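Local coordinates for VC0179-like protein (Escherichia coli, PDB 4XJ6) that is a bacterial homologue of cyclic GMP-AMP synthase that probably joins nucleoside triphosphates into cyclic dinucleotides, with magnesium at its active site, at residues V140-L153 with K240-W252. Sequence-based numbering, arbitrary orientation.
Sequences VFESEPSIGHTLLL and KVNLALREGVRRW. With GH3 (3'-deoxy-guanosine-5'-triphosphate), chain E.
Pro145 CG is centred on one face of the Trp252 ring, 3.5 Å from the six-membered ring centroid and 10° off its normal, a CH-pi contact. His149 CB stands over the other side only near the rim, by CE2 and CZ2, with Trp252 CZ2 closest to it at 3.5 Å, and Leu152 CD1 meets the ring edge, 3.7 Å from Trp252 CH2. A chi1 of 76° sets CG of His149 between the backbone N and the carbonyl carbon, turning the ring edge to the Trp252 face, the two planes 65° apart. Its own faces are taken by Arg251 CG and Thr150 OG1; buried ND1 finds no hydrogen-bond partner, Leu245 O being 3.6 Å from it. Beyond the histidine, Leu153 CD2 rests over one face of the Arg246 guanidinium, which is salt-bridged to Asp157.

Two charge pairs lie on the more exposed side. Glu144 OE1 lies 3.0 Å from Arg251 NH2 but well out of the guanidinium plane, a purely electrostatic pair, while Lys240 NZ donates to Val140 O from above its carbonyl plane and forms a salt bridge with Glu142 OE2.

The start of helix 149-166 and the loop before it thus pack on the antiparallel hairpin 242-254 of the nucleotidyltransferase sheet, whose other side sends Leu243 against the bound guanine.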
ATOM      1  N   VAL A 140      16.197 -15.775  12.330  1.00 34.15           N
ATOM      2  CA  VAL A 140      16.535 -15.308  10.990  1.00 31.56           C
ATOM      3  C   VAL A 140      18.040 -15.385  10.770  1.00 33.40           C
ATOM      4  O   VAL A 140      18.807 -14.594  11.320  1.00 40.24           O
ATOM      5  CB  VAL A 140      16.048 -13.866  10.741  1.00 30.05           C
ATOM      6  CG1 VAL A 140      16.569 -13.345   9.401  1.00 28.34           C
ATOM      7  CG2 VAL A 140      14.526 -13.807  10.794  1.00 25.77           C
ATOM      8  N   PHE A 141      18.455 -16.352   9.962  1.00 31.40           N
ATOM      9  CA  PHE A 141      19.867 -16.540   9.668  1.00 32.57           C
ATOM     10  C   PHE A 141      20.358 -15.480   8.688  1.00 35.16           C
ATOM     11  O   PHE A 141      19.571 -14.673   8.187  1.00 30.70           O
ATOM     12  CB  PHE A 141      20.111 -17.939   9.106  1.00 32.16           C
ATOM     13  CG  PHE A 141      19.623 -19.045   9.999  1.00 35.91           C
ATOM     14  CD1 PHE A 141      20.280 -19.341  11.182  1.00 34.84           C
ATOM     15  CD2 PHE A 141      18.514 -19.798   9.647  1.00 37.21           C
ATOM     16  CE1 PHE A 141      19.836 -20.363  12.002  1.00 32.69           C
ATOM     17  CE2 PHE A 141      18.065 -20.820  10.462  1.00 37.72           C
ATOM     18  CZ  PHE A 141      18.726 -21.103  11.640  1.00 31.72           C
ATOM     19  N   GLU A 142      21.660 -15.482   8.422  1.00 33.40           N
ATOM     20  CA  GLU A 142      22.261 -14.513   7.510  1.00 34.00           C
ATOM     21  C   GLU A 142      21.755 -14.719   6.088  1.00 33.54           C
ATOM     22  O   GLU A 142      21.674 -13.779   5.300  1.00 42.01           O
ATOM     23  CB  GLU A 142      23.788 -14.619   7.545  1.00 36.76           C
ATOM     24  CG  GLU A 142      24.407 -14.339   8.903  1.00 42.33           C
ATOM     25  CD  GLU A 142      24.148 -12.924   9.368  1.00 45.49           C
ATOM     26  OE1 GLU A 142      24.223 -12.002   8.529  1.00 47.10           O
ATOM     27  OE2 GLU A 142      23.863 -12.735  10.569  1.00 45.46           O
ATOM     28  N   SER A 143      21.411 -15.962   5.772  1.00 37.56           N
ATOM     29  CA  SER A 143      20.964 -16.321   4.432  1.00 37.54           C
ATOM     30  C   SER A 143      19.458 -16.155   4.234  1.00 34.88           C
ATOM     31  O   SER A 143      19.017 -15.680   3.187  1.00 31.17           O
ATOM     32  CB  SER A 143      21.362 -17.764   4.117  1.00 34.48           C
ATOM     33  OG  SER A 143      20.727 -18.666   5.003  1.00 33.78           O
ATOM     34  N   GLU A 144      18.676 -16.551   5.236  1.00 32.63           N
ATOM     35  CA  GLU A 144      17.220 -16.563   5.117  1.00 32.53           C
ATOM     36  C   GLU A 144      16.532 -16.792   6.463  1.00 31.59           C
ATOM     37  O   GLU A 144      17.174 -17.199   7.430  1.00 34.99           O
ATOM     38  CB  GLU A 144      16.787 -17.648   4.128  1.00 38.34           C
ATOM     39  CG  GLU A 144      17.190 -19.047   4.545  1.00 48.10           C
ATOM     40  CD  GLU A 144      16.825 -20.084   3.507  1.00 57.36           C
ATOM     41  OE1 GLU A 144      16.316 -19.695   2.436  1.00 61.26           O
ATOM     42  OE2 GLU A 144      17.047 -21.287   3.759  1.00 60.26           O
ATOM     43  N   PRO A 145      15.218 -16.515   6.534  1.00 32.06           N
ATOM     44  CA  PRO A 145      14.423 -16.896   7.708  1.00 31.70           C
ATOM     45  C   PRO A 145      14.392 -18.412   7.895  1.00 26.74           C
ATOM     46  O   PRO A 145      14.616 -19.145   6.931  1.00 27.30           O
ATOM     47  CB  PRO A 145      13.030 -16.351   7.379  1.00 27.24           C
ATOM     48  CG  PRO A 145      13.285 -15.221   6.450  1.00 29.79           C
ATOM     49  CD  PRO A 145      14.462 -15.634   5.625  1.00 26.06           C
ATOM     50  N   SER A 146      14.130 -18.874   9.114  1.00 28.12           N
ATOM     51  CA  SER A 146      14.139 -20.306   9.397  1.00 28.22           C
ATOM     52  C   SER A 146      12.867 -20.987   8.897  1.00 32.44           C
ATOM     53  O   SER A 146      12.919 -22.067   8.311  1.00 33.46           O
ATOM     54  CB  SER A 146      14.312 -20.556  10.897  1.00 28.50           C
ATOM     55  OG  SER A 146      13.202 -20.066  11.632  1.00 30.94           O
ATOM     56  N   ILE A 147      11.727 -20.348   9.136  1.00 30.19           N
ATOM     57  CA  ILE A 147      10.440 -20.883   8.708  1.00 29.23           C
ATOM     58  C   ILE A 147      10.213 -20.645   7.212  1.00 31.88           C
ATOM     59  O   ILE A 147      10.439 -19.544   6.708  1.00 32.66           O
ATOM     60  CB  ILE A 147       9.282 -20.261   9.521  1.00 24.35           C
ATOM     61  CG1 ILE A 147       9.449 -20.587  11.008  1.00 24.41           C
ATOM     62  CG2 ILE A 147       7.936 -20.748   9.006  1.00 23.70           C
ATOM     63  CD1 ILE A 147       8.395 -19.969  11.902  1.00 23.83           C
ATOM     64  N   GLY A 148       9.781 -21.690   6.512  1.00 32.36           N
ATOM     65  CA  GLY A 148       9.557 -21.620   5.078  1.00 25.36           C
ATOM     66  C   GLY A 148       8.565 -20.547   4.672  1.00 30.80           C
ATOM     67  O   GLY A 148       7.588 -20.291   5.380  1.00 29.82           O
ATOM     68  N   HIS A 149       8.815 -19.919   3.526  1.00 28.74           N
ATOM     69  CA  HIS A 149       7.984 -18.813   3.066  1.00 26.81           C
ATOM     70  C   HIS A 149       6.613 -19.293   2.599  1.00 27.87           C
ATOM     71  O   HIS A 149       5.614 -18.601   2.782  1.00 28.16           O
ATOM     72  CB  HIS A 149       8.684 -18.047   1.938  1.00 26.17           C
ATOM     73  CG  HIS A 149       8.654 -18.751   0.616  1.00 31.85           C
ATOM     74  ND1 HIS A 149       8.008 -18.235  -0.487  1.00 31.64           N
ATOM     75  CD2 HIS A 149       9.185 -19.933   0.221  1.00 35.00           C
ATOM     76  CE1 HIS A 149       8.145 -19.065  -1.505  1.00 34.08           C
ATOM     77  NE2 HIS A 149       8.855 -20.104  -1.102  1.00 34.81           N
ATOM     78  N   THR A 150       6.567 -20.485   2.010  1.00 31.18           N
ATOM     79  CA  THR A 150       5.318 -21.047   1.503  1.00 30.26           C
ATOM     80  C   THR A 150       4.321 -21.288   2.630  1.00 28.20           C
ATOM     81  O   THR A 150       3.126 -21.019   2.483  1.00 27.55           O
ATOM     82  CB  THR A 150       5.563 -22.368   0.757  1.00 33.43           C
ATOM     83  OG1 THR A 150       6.462 -22.142  -0.334  1.00 35.51           O
ATOM     84  CG2 THR A 150       4.255 -22.936   0.224  1.00 35.42           C
ATOM     85  N   LEU A 151       4.822 -21.795   3.754  1.00 26.87           N
ATOM     86  CA  LEU A 151       3.996 -22.057   4.926  1.00 24.48           C
ATOM     87  C   LEU A 151       3.280 -20.790   5.380  1.00 25.04           C
ATOM     88  O   LEU A 151       2.054 -20.773   5.523  1.00 26.36           O
ATOM     89  CB  LEU A 151       4.855 -22.620   6.062  1.00 24.67           C
ATOM     90  CG  LEU A 151       4.183 -23.334   7.242  1.00 26.67           C
ATOM     91  CD1 LEU A 151       5.186 -24.251   7.927  1.00 28.28           C
ATOM     92  CD2 LEU A 151       3.597 -22.356   8.252  1.00 25.43           C
ATOM     93  N   LEU A 152       4.058 -19.737   5.605  1.00 22.28           N
ATOM     94  CA  LEU A 152       3.532 -18.463   6.083  1.00 23.39           C
ATOM     95  C   LEU A 152       2.574 -17.835   5.082  1.00 21.21           C
ATOM     96  O   LEU A 152       1.573 -17.226   5.459  1.00 23.13           O
ATOM     97  CB  LEU A 152       4.682 -17.499   6.380  1.00 23.85           C
ATOM     98  CG  LEU A 152       5.744 -18.009   7.357  1.00 21.79           C
ATOM     99  CD1 LEU A 152       6.933 -17.066   7.389  1.00 21.82           C
ATOM    100  CD2 LEU A 152       5.132 -18.157   8.732  1.00 25.39           C
ATOM    101  N   LEU A 153       2.892 -17.987   3.801  1.00 21.53           N
ATOM    102  CA  LEU A 153       2.053 -17.452   2.735  1.00 26.20           C
ATOM    103  C   LEU A 153       0.722 -18.188   2.652  1.00 30.34           C
ATOM    104  O   LEU A 153      -0.318 -17.581   2.398  1.00 27.96           O
ATOM    105  CB  LEU A 153       2.779 -17.525   1.390  1.00 21.91           C
ATOM    106  CG  LEU A 153       3.891 -16.498   1.174  1.00 26.35           C
ATOM    107  CD1 LEU A 153       4.638 -16.782  -0.122  1.00 26.79           C
ATOM    108  CD2 LEU A 153       3.320 -15.083   1.184  1.00 20.91           C
ATOM    109  N   LYS A 240      16.952  -7.218   8.515  1.00 31.46           N
ATOM    110  CA  LYS A 240      16.481  -8.567   8.790  1.00 33.88           C
ATOM    111  C   LYS A 240      14.970  -8.685   8.621  1.00 29.66           C
ATOM    112  O   LYS A 240      14.391  -9.738   8.887  1.00 24.79           O
ATOM    113  CB  LYS A 240      16.882  -8.986  10.202  1.00 39.27           C
ATOM    114  CG  LYS A 240      18.378  -9.114  10.427  1.00 41.77           C
ATOM    115  CD  LYS A 240      18.878 -10.504  10.081  1.00 44.96           C
ATOM    116  CE  LYS A 240      20.305 -10.713  10.563  1.00 53.50           C
ATOM    117  NZ  LYS A 240      20.746 -12.127  10.403  1.00 58.36           N
ATOM    118  N   VAL A 241      14.336  -7.597   8.191  1.00 26.62           N
ATOM    119  CA  VAL A 241      12.908  -7.616   7.899  1.00 26.00           C
ATOM    120  C   VAL A 241      12.683  -8.212   6.514  1.00 25.80           C
ATOM    121  O   VAL A 241      12.793  -7.520   5.503  1.00 25.24           O
ATOM    122  CB  VAL A 241      12.283  -6.205   7.969  1.00 29.03           C
ATOM    123  CG1 VAL A 241      10.787  -6.277   7.691  1.00 21.66           C
ATOM    124  CG2 VAL A 241      12.543  -5.571   9.326  1.00 28.39           C
ATOM    125  N   ASN A 242      12.375  -9.504   6.480  1.00 26.66           N
ATOM    126  CA  ASN A 242      12.242 -10.230   5.223  1.00 26.10           C
ATOM    127  C   ASN A 242      10.804 -10.316   4.713  1.00 27.76           C
ATOM    128  O   ASN A 242       9.910 -10.789   5.414  1.00 26.06           O
ATOM    129  CB  ASN A 242      12.820 -11.638   5.374  1.00 27.20           C
ATOM    130  CG  ASN A 242      14.337 -11.649   5.359  1.00 27.50           C
ATOM    131  OD1 ASN A 242      14.955 -11.930   4.332  1.00 27.35           O
ATOM    132  ND2 ASN A 242      14.946 -11.330   6.496  1.00 25.32           N
ATOM    133  N   LEU A 243      10.593  -9.859   3.483  1.00 21.86           N
ATOM    134  CA  LEU A 243       9.289  -9.952   2.837  1.00 21.16           C
ATOM    135  C   LEU A 243       9.171 -11.256   2.054  1.00 27.54           C
ATOM    136  O   LEU A 243      10.036 -11.583   1.241  1.00 26.09           O
ATOM    137  CB  LEU A 243       9.063  -8.759   1.907  1.00 22.76           C
ATOM    138  CG  LEU A 243       7.731  -8.688   1.161  1.00 21.87           C
ATOM    139  CD1 LEU A 243       6.584  -8.606   2.156  1.00 19.58           C
ATOM    140  CD2 LEU A 243       7.716  -7.504   0.197  1.00 21.53           C
ATOM    141  N   ALA A 244       8.101 -12.004   2.305  1.00 24.33           N
ATOM    142  CA  ALA A 244       7.862 -13.244   1.577  1.00 28.49           C
ATOM    143  C   ALA A 244       7.227 -12.950   0.219  1.00 28.75           C
ATOM    144  O   ALA A 244       6.170 -12.326   0.141  1.00 27.11           O
ATOM    145  CB  ALA A 244       6.981 -14.180   2.390  1.00 21.38           C
ATOM    146  N   LEU A 245       7.884 -13.398  -0.846  1.00 29.56           N
ATOM    147  CA  LEU A 245       7.430 -13.122  -2.207  1.00 30.63           C
ATOM    148  C   LEU A 245       6.556 -14.249  -2.754  1.00 30.93           C
ATOM    149  O   LEU A 245       6.762 -15.421  -2.442  1.00 28.71           O
ATOM    150  CB  LEU A 245       8.628 -12.888  -3.125  1.00 31.03           C
ATOM    151  CG  LEU A 245       9.555 -11.752  -2.693  1.00 30.95           C
ATOM    152  CD1 LEU A 245      10.761 -11.664  -3.610  1.00 29.87           C
ATOM    153  CD2 LEU A 245       8.802 -10.435  -2.676  1.00 32.32           C
ATOM    154  N   ARG A 246       5.582 -13.881  -3.578  1.00 35.21           N
ATOM    155  CA  ARG A 246       4.582 -14.828  -4.056  1.00 37.99           C
ATOM    156  C   ARG A 246       4.778 -15.202  -5.521  1.00 40.73           C
ATOM    157  O   ARG A 246       4.315 -16.251  -5.966  1.00 46.86           O
ATOM    158  CB  ARG A 246       3.179 -14.253  -3.845  1.00 34.82           C
ATOM    159  CG  ARG A 246       2.788 -14.113  -2.383  1.00 33.75           C
ATOM    160  CD  ARG A 246       1.495 -13.329  -2.228  1.00 32.09           C
ATOM    161  NE  ARG A 246       1.003 -13.352  -0.854  1.00 30.95           N
ATOM    162  CZ  ARG A 246       0.103 -14.217  -0.398  1.00 29.31           C
ATOM    163  NH1 ARG A 246      -0.405 -15.130  -1.211  1.00 31.61           N
ATOM    164  NH2 ARG A 246      -0.288 -14.165   0.868  1.00 27.27           N
ATOM    165  N   GLU A 247       5.461 -14.342  -6.267  1.00 43.51           N
ATOM    166  CA  GLU A 247       5.721 -14.595  -7.681  1.00 51.64           C
ATOM    167  C   GLU A 247       7.207 -14.461  -7.999  1.00 52.40           C
ATOM    168  O   GLU A 247       7.938 -13.755  -7.307  1.00 54.47           O
ATOM    169  CB  GLU A 247       4.904 -13.640  -8.555  1.00 57.00           C
ATOM    170  CG  GLU A 247       3.398 -13.770  -8.375  1.00 61.87           C
ATOM    171  CD  GLU A 247       2.879 -15.131  -8.796  1.00 66.11           C
ATOM    172  OE1 GLU A 247       3.423 -15.698  -9.766  1.00 70.76           O
ATOM    173  OE2 GLU A 247       1.932 -15.635  -8.156  1.00 64.48           O
ATOM    174  N   GLY A 248       7.654 -15.139  -9.050  1.00 52.79           N
ATOM    175  CA  GLY A 248       9.051 -15.087  -9.435  1.00 54.35           C
ATOM    176  C   GLY A 248       9.839 -16.267  -8.905  1.00 56.29           C
ATOM    177  O   GLY A 248       9.268 -17.312  -8.589  1.00 59.29           O
ATOM    178  N   VAL A 249      11.153 -16.101  -8.800  1.00 54.60           N
ATOM    179  CA  VAL A 249      12.033 -17.185  -8.379  1.00 51.72           C
ATOM    180  C   VAL A 249      12.714 -16.887  -7.047  1.00 51.51           C
ATOM    181  O   VAL A 249      13.366 -17.751  -6.467  1.00 55.92           O
ATOM    182  CB  VAL A 249      13.108 -17.471  -9.443  1.00 51.94           C
ATOM    183  CG1 VAL A 249      12.472 -18.079 -10.680  1.00 52.94           C
ATOM    184  CG2 VAL A 249      13.855 -16.195  -9.799  1.00 51.05           C
ATOM    185  N   ARG A 250      12.560 -15.657  -6.567  1.00 50.09           N
ATOM    186  CA  ARG A 250      13.103 -15.273  -5.271  1.00 52.36           C
ATOM    187  C   ARG A 250      12.058 -15.494  -4.183  1.00 47.31           C
ATOM    188  O   ARG A 250      10.918 -15.044  -4.306  1.00 49.42           O
ATOM    189  CB  ARG A 250      13.562 -13.813  -5.286  1.00 58.93           C
ATOM    190  CG  ARG A 250      14.518 -13.482  -6.421  1.00 67.58           C
ATOM    191  CD  ARG A 250      14.489 -11.997  -6.749  1.00 73.00           C
ATOM    192  NE  ARG A 250      14.924 -11.736  -8.119  1.00 79.61           N
ATOM    193  CZ  ARG A 250      16.096 -11.204  -8.447  1.00 85.45           C
ATOM    194  NH1 ARG A 250      16.963 -10.863  -7.502  1.00 86.04           N
ATOM    195  NH2 ARG A 250      16.400 -11.006  -9.724  1.00 89.08           N
ATOM    196  N   ARG A 251      12.449 -16.192  -3.123  1.00 38.66           N
ATOM    197  CA  ARG A 251      11.536 -16.516  -2.033  1.00 34.65           C
ATOM    198  C   ARG A 251      11.385 -15.351  -1.061  1.00 32.22           C
ATOM    199  O   ARG A 251      10.273 -14.979  -0.688  1.00 30.01           O
ATOM    200  CB  ARG A 251      12.019 -17.762  -1.287  1.00 35.35           C
ATOM    201  CG  ARG A 251      11.982 -19.038  -2.116  1.00 41.44           C
ATOM    202  CD  ARG A 251      12.642 -20.195  -1.381  1.00 50.12           C
ATOM    203  NE  ARG A 251      14.064 -19.954  -1.157  1.00 59.31           N
ATOM    204  CZ  ARG A 251      14.891 -20.826  -0.591  1.00 66.48           C
ATOM    205  NH1 ARG A 251      14.439 -22.007  -0.188  1.00 68.47           N
ATOM    206  NH2 ARG A 251      16.171 -20.519  -0.427  1.00 68.40           N
ATOM    207  N   TRP A 252      12.512 -14.778  -0.652  1.00 36.89           N
ATOM    208  CA  TRP A 252      12.498 -13.672   0.295  1.00 35.21           C
ATOM    209  C   TRP A 252      13.130 -12.415  -0.292  1.00 37.73           C
ATOM    210  O   TRP A 252      13.993 -12.488  -1.168  1.00 40.28           O
ATOM    211  CB  TRP A 252      13.228 -14.054   1.586  1.00 32.03           C
ATOM    212  CG  TRP A 252      12.612 -15.199   2.339  1.00 29.64           C
ATOM    213  CD1 TRP A 252      12.971 -16.513   2.267  1.00 25.97           C
ATOM    214  CD2 TRP A 252      11.543 -15.129   3.289  1.00 24.08           C
ATOM    215  NE1 TRP A 252      12.188 -17.267   3.106  1.00 25.44           N
ATOM    216  CE2 TRP A 252      11.302 -16.439   3.747  1.00 24.31           C
ATOM    217  CE3 TRP A 252      10.759 -14.085   3.794  1.00 23.08           C
ATOM    218  CZ2 TRP A 252      10.317 -16.734   4.687  1.00 27.74           C
ATOM    219  CZ3 TRP A 252       9.778 -14.380   4.727  1.00 22.43           C
ATOM    220  CH2 TRP A 252       9.566 -15.693   5.161  1.00 22.70           C
TER
HETATM  221  O3A GH3 E 504       0.302  -3.930  -6.164  1.00 51.52           O
HETATM  222  PA  GH3 E 504       1.758  -4.487  -5.768  1.00 70.09           P
HETATM  223  O1A GH3 E 504       2.797  -3.475  -6.189  1.00 73.91           O
HETATM  224  O2A GH3 E 504       2.034  -5.846  -6.372  1.00 65.84           O
HETATM  225  O5' GH3 E 504       1.719  -4.558  -4.160  1.00 39.60           O
HETATM  226  C5' GH3 E 504       0.782  -3.793  -3.434  1.00 37.03           C
HETATM  227  C4' GH3 E 504       1.114  -3.878  -1.953  1.00 32.36           C
HETATM  228  O4' GH3 E 504       2.276  -4.657  -1.775  1.00 37.56           O
HETATM  229  C3' GH3 E 504       1.409  -2.534  -1.308  1.00 26.57           C
HETATM  230  C2' GH3 E 504       2.446  -2.871  -0.246  1.00 27.19           C
HETATM  231  O2' GH3 E 504       1.821  -3.056   1.003  1.00 25.68           O
HETATM  232  C1' GH3 E 504       3.062  -4.186  -0.694  1.00 32.32           C
HETATM  233  N9  GH3 E 504       4.399  -3.923  -1.244  1.00 24.39           N
HETATM  234  C8  GH3 E 504       4.645  -3.706  -2.576  1.00 18.49           C
HETATM  235  N7  GH3 E 504       5.969  -3.512  -2.738  1.00 24.16           N
HETATM  236  C5  GH3 E 504       6.570  -3.615  -1.531  1.00 23.93           C
HETATM  237  C6  GH3 E 504       7.900  -3.503  -1.157  1.00 24.93           C
HETATM  238  O6  GH3 E 504       8.758  -3.268  -2.007  1.00 23.11           O
HETATM  239  N1  GH3 E 504       8.252  -3.653   0.166  1.00 25.00           N
HETATM  240  C2  GH3 E 504       7.277  -3.914   1.107  1.00 22.22           C
HETATM  241  N2  GH3 E 504       7.630  -4.058   2.384  1.00 20.21           N
HETATM  242  N3  GH3 E 504       5.951  -4.025   0.724  1.00 24.16           N
HETATM  243  C4  GH3 E 504       5.599  -3.878  -0.576  1.00 20.95           C